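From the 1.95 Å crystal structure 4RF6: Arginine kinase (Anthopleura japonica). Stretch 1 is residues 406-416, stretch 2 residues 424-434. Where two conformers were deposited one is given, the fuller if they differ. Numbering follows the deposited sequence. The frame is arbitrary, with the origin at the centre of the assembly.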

# COMPACT_ATOMS: atom_id res chain seq x y z
N GLY A 406 -9.86 -19.48 -1.72
CA GLY A 406 -8.80 -19.86 -0.79
C GLY A 406 -9.06 -19.55 0.68
O GLY A 406 -8.14 -19.60 1.50
N ILE A 407 -10.31 -19.24 1.02
CA ILE A 407 -10.65 -18.87 2.39
C ILE A 407 -10.88 -20.11 3.27
O ILE A 407 -11.69 -20.97 2.92
N SER A 408 -10.18 -20.19 4.40
CA SER A 408 -10.39 -21.30 5.33
C SER A 408 -11.32 -20.89 6.47
O SER A 408 -11.65 -19.71 6.64
N LEU A 409 -11.75 -21.88 7.25
CA LEU A 409 -12.51 -21.60 8.47
C LEU A 409 -11.70 -20.72 9.40
O LEU A 409 -12.23 -19.78 10.01
N TYR A 410 -10.41 -21.02 9.53
CA TYR A 410 -9.57 -20.29 10.46
C TYR A 410 -9.41 -18.84 10.01
O TYR A 410 -9.33 -17.94 10.86
N ASP A 411 -9.36 -18.61 8.70
CA ASP A 411 -9.40 -17.24 8.18
C ASP A 411 -10.63 -16.52 8.74
O ASP A 411 -10.53 -15.38 9.21
N CYS A 412 -11.77 -17.19 8.70
CA CYS A 412 -13.04 -16.57 9.11
C CYS A 412 -13.10 -16.27 10.60
O CYS A 412 -13.68 -15.27 11.01
N ILE A 413 -12.51 -17.15 11.42
CA ILE A 413 -12.64 -17.02 12.86
C ILE A 413 -11.45 -16.28 13.49
O ILE A 413 -11.47 -15.98 14.69
N ASN A 414 -10.44 -15.98 12.68
CA ASN A 414 -9.18 -15.43 13.20
C ASN A 414 -9.33 -14.21 14.11
O ASN A 414 -8.72 -14.15 15.18
N SER A 415 -10.15 -13.25 13.71
CA SER A 415 -10.32 -12.04 14.51
C SER A 415 -10.91 -12.32 15.89
O SER A 415 -10.59 -11.63 16.86
N GLY A 416 -11.77 -13.33 15.97
CA GLY A 416 -12.37 -13.71 17.24
C GLY A 416 -11.41 -14.53 18.09
O GLY A 416 -11.53 -14.59 19.31
N CYS A 424 -18.95 -11.02 18.10
CA CYS A 424 -19.19 -12.06 17.12
C CYS A 424 -17.93 -12.89 16.94
O CYS A 424 -17.85 -14.03 17.40
N GLY A 425 -16.94 -12.31 16.27
CA GLY A 425 -15.66 -12.96 16.10
C GLY A 425 -15.52 -13.72 14.81
O GLY A 425 -14.53 -14.43 14.60
N VAL A 426 -16.52 -13.58 13.93
CA VAL A 426 -16.48 -14.28 12.64
C VAL A 426 -16.71 -13.34 11.47
O VAL A 426 -17.69 -12.57 11.44
N TYR A 427 -15.81 -13.39 10.50
CA TYR A 427 -15.94 -12.60 9.30
C TYR A 427 -15.95 -13.55 8.12
O TYR A 427 -15.30 -14.59 8.17
N ALA A 428 -16.71 -13.23 7.07
CA ALA A 428 -16.69 -14.03 5.85
C ALA A 428 -15.70 -13.44 4.85
O ALA A 428 -15.73 -12.23 4.60
N GLY A 429 -14.82 -14.27 4.28
CA GLY A 429 -13.85 -13.79 3.31
C GLY A 429 -14.47 -13.70 1.92
O GLY A 429 -13.98 -12.97 1.05
N ASP A 430 -15.55 -14.45 1.71
CA ASP A 430 -16.27 -14.42 0.44
C ASP A 430 -17.67 -14.99 0.60
O ASP A 430 -18.00 -15.52 1.67
N GLU A 431 -18.49 -14.89 -0.44
CA GLU A 431 -19.86 -15.41 -0.41
C GLU A 431 -19.90 -16.89 -0.05
O GLU A 431 -20.78 -17.34 0.70
N GLU A 432 -18.94 -17.65 -0.56
CA GLU A 432 -18.93 -19.11 -0.38
C GLU A 432 -18.83 -19.51 1.09
O GLU A 432 -19.35 -20.56 1.50
N CYS A 433 -18.16 -18.68 1.88
CA CYS A 433 -18.03 -18.92 3.32
C CYS A 433 -19.37 -19.17 4.01
O CYS A 433 -19.47 -20.01 4.91
N TYR A 434 -20.39 -18.41 3.61
CA TYR A 434 -21.71 -18.52 4.24
C TYR A 434 -22.37 -19.86 3.94
O TYR A 434 -23.26 -20.28 4.66

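The contact between these two stretches is small, and its shape is set as much by glycines as by side chains. At one end Ile 407, just before the helix that begins at Leu 409, points toward the second stretch in the m, m rotamer. Its CG2 methyl rests against the bare backbone of Gly 429, 4.0 Å from Gly 429 CA, in a hollow that exists because Gly 429 carries no side chain: a CB there would come within 2.8 Å of Ile 407 CG2. The same methyl reaches the sulfur of Cys 433 (CG2 to SG, 3.5 Å), while Ile 407 CG1 lies 3.4 Å from Asp 430 OD2. A branched residue suits the spot, since CG1 and CG2 both pack over Gly 429 CA.

Asp 430, chi1 p, also points inward and also caps a turn: its OD1 accepts from Cys 433 N at 3.0 Å, where the chain leads into the next helix, and OD2 is hydrogen-bonded elsewhere in the structure. Ser 408, also p, does the equivalent task in the first stretch while facing away from the contact: its OG accepts from Asp 411 N at 3.0 Å.

The middle belongs to Cys 412, the residue most covered by the opposing stretch. Its CA-to-CB bond runs sideways, and the m rotamer sets SG 3.5 Å from SG of Cys 433, likewise m. At that separation the sulfurs are packed against each other, not joined in a disulfide. Compact and polarizable, they fill the space beside Ile 407, and Cys 433 SG also accepts a weak hydrogen bond from Gly 429 N at 3.5 Å. Val 426, chi1 t, adds a looser apolar touch, its CG1 4.2 Å from Cys 412 CB. Alongside, the backbones are tied firmly: Tyr 427 N donates to Cys 412 O at 2.9 Å and almost in line.

Farther along, Ser 415 points toward the second stretch with chi1 t. Its CB approaches the ring of Tyr 427 obliquely, 3.7 Å from CE1, and the m-rotamer ring lies against it; Ser 415 OG is hydrogen-bonded elsewhere in the structure. Beyond it the chains draw closest, with Gly 416 CA only 3.6 Å from Gly 425 CA. Here neither residue presents a bump: a CB on Gly 416 would clash with Gly 425 O at 2.6 Å. The gap instead admits a weak hydrogen bond from Gly 416 N to Gly 425 O, 3.3 Å long.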

# COMPACT_ATOMS: atom_id res chain seq x y z
CB ILE A 407 -11.90 -17.96 2.46
CG1 ILE A 407 -11.80 -16.83 1.42
CG2 ILE A 407 -12.06 -17.37 3.86
CD1 ILE A 407 -10.60 -15.90 1.63
CB SER A 408 -9.07 -21.78 5.91
OG SER A 408 -8.55 -20.84 6.83
CB LEU A 409 -12.87 -22.89 9.19
CG LEU A 409 -13.62 -22.70 10.51
CD1 LEU A 409 -15.03 -22.21 10.24
CD2 LEU A 409 -13.66 -23.98 11.34
CB TYR A 410 -8.20 -20.95 10.65
CG TYR A 410 -7.73 -20.90 12.09
CD1 TYR A 410 -7.50 -19.67 12.72
CD2 TYR A 410 -7.52 -22.06 12.81
CE1 TYR A 410 -7.08 -19.62 14.03
CE2 TYR A 410 -7.10 -22.01 14.13
CZ TYR A 410 -6.88 -20.79 14.73
OH TYR A 410 -6.45 -20.74 16.04
CB ASP A 411 -9.48 -17.24 6.64
CG ASP A 411 -8.17 -17.63 5.99
OD1 ASP A 411 -7.11 -17.42 6.62
OD2 ASP A 411 -8.20 -18.14 4.85
CB CYS A 412 -14.21 -17.46 8.72
SG CYS A 412 -14.48 -17.55 6.94
CB ILE A 413 -12.79 -18.40 13.53
CG1 ILE A 413 -11.45 -19.14 13.54
CG2 ILE A 413 -13.87 -19.22 12.81
CD1 ILE A 413 -11.46 -20.42 14.33
CB ASN A 414 -8.20 -15.14 12.06
CG ASN A 414 -6.80 -14.82 12.57
OD1 ASN A 414 -6.10 -15.71 13.07
ND2 ASN A 414 -6.39 -13.56 12.46
CB SER A 415 -11.20 -11.03 13.77
OG SER A 415 -11.12 -9.75 14.38
CB CYS A 424 -19.62 -11.44 15.79
SG CYS A 424 -20.92 -10.19 15.95
CB VAL A 426 -17.49 -15.44 12.60
CG1 VAL A 426 -17.27 -16.28 11.36
CG2 VAL A 426 -17.31 -16.32 13.82
CB TYR A 427 -14.76 -11.63 9.18
CG TYR A 427 -14.78 -10.51 10.19
CD1 TYR A 427 -14.29 -10.69 11.48
CD2 TYR A 427 -15.28 -9.27 9.85
CE1 TYR A 427 -14.31 -9.65 12.41
CE2 TYR A 427 -15.30 -8.23 10.76
CZ TYR A 427 -14.82 -8.42 12.03
OH TYR A 427 -14.85 -7.36 12.92
CB ALA A 428 -18.09 -14.10 5.23
CB ASP A 430 -15.48 -15.15 -0.68
CG ASP A 430 -15.21 -16.63 -0.37
OD1 ASP A 430 -15.94 -17.25 0.43
OD2 ASP A 430 -14.26 -17.18 -0.96
CB GLU A 431 -20.54 -15.20 -1.77
CG GLU A 431 -21.84 -16.02 -1.96
CD GLU A 431 -22.66 -15.54 -3.14
OE1 GLU A 431 -23.69 -16.18 -3.46
OE2 GLU A 431 -22.28 -14.52 -3.75
CB GLU A 432 -17.80 -19.74 -1.19
CG GLU A 432 -17.88 -21.27 -1.23
CD GLU A 432 -16.84 -21.90 -2.15
OE1 GLU A 432 -16.22 -21.15 -2.94
OE2 GLU A 432 -16.66 -23.14 -2.07
CB CYS A 433 -17.33 -17.74 3.99
SG CYS A 433 -15.56 -17.63 3.65
CB TYR A 434 -22.63 -17.37 3.81
CG TYR A 434 -22.34 -16.06 4.50
CD1 TYR A 434 -22.74 -15.84 5.82
CD2 TYR A 434 -21.67 -15.04 3.83
CE1 TYR A 434 -22.47 -14.64 6.46
CE2 TYR A 434 -21.40 -13.83 4.46
CZ TYR A 434 -21.80 -13.64 5.77
OH TYR A 434 -21.53 -12.44 6.40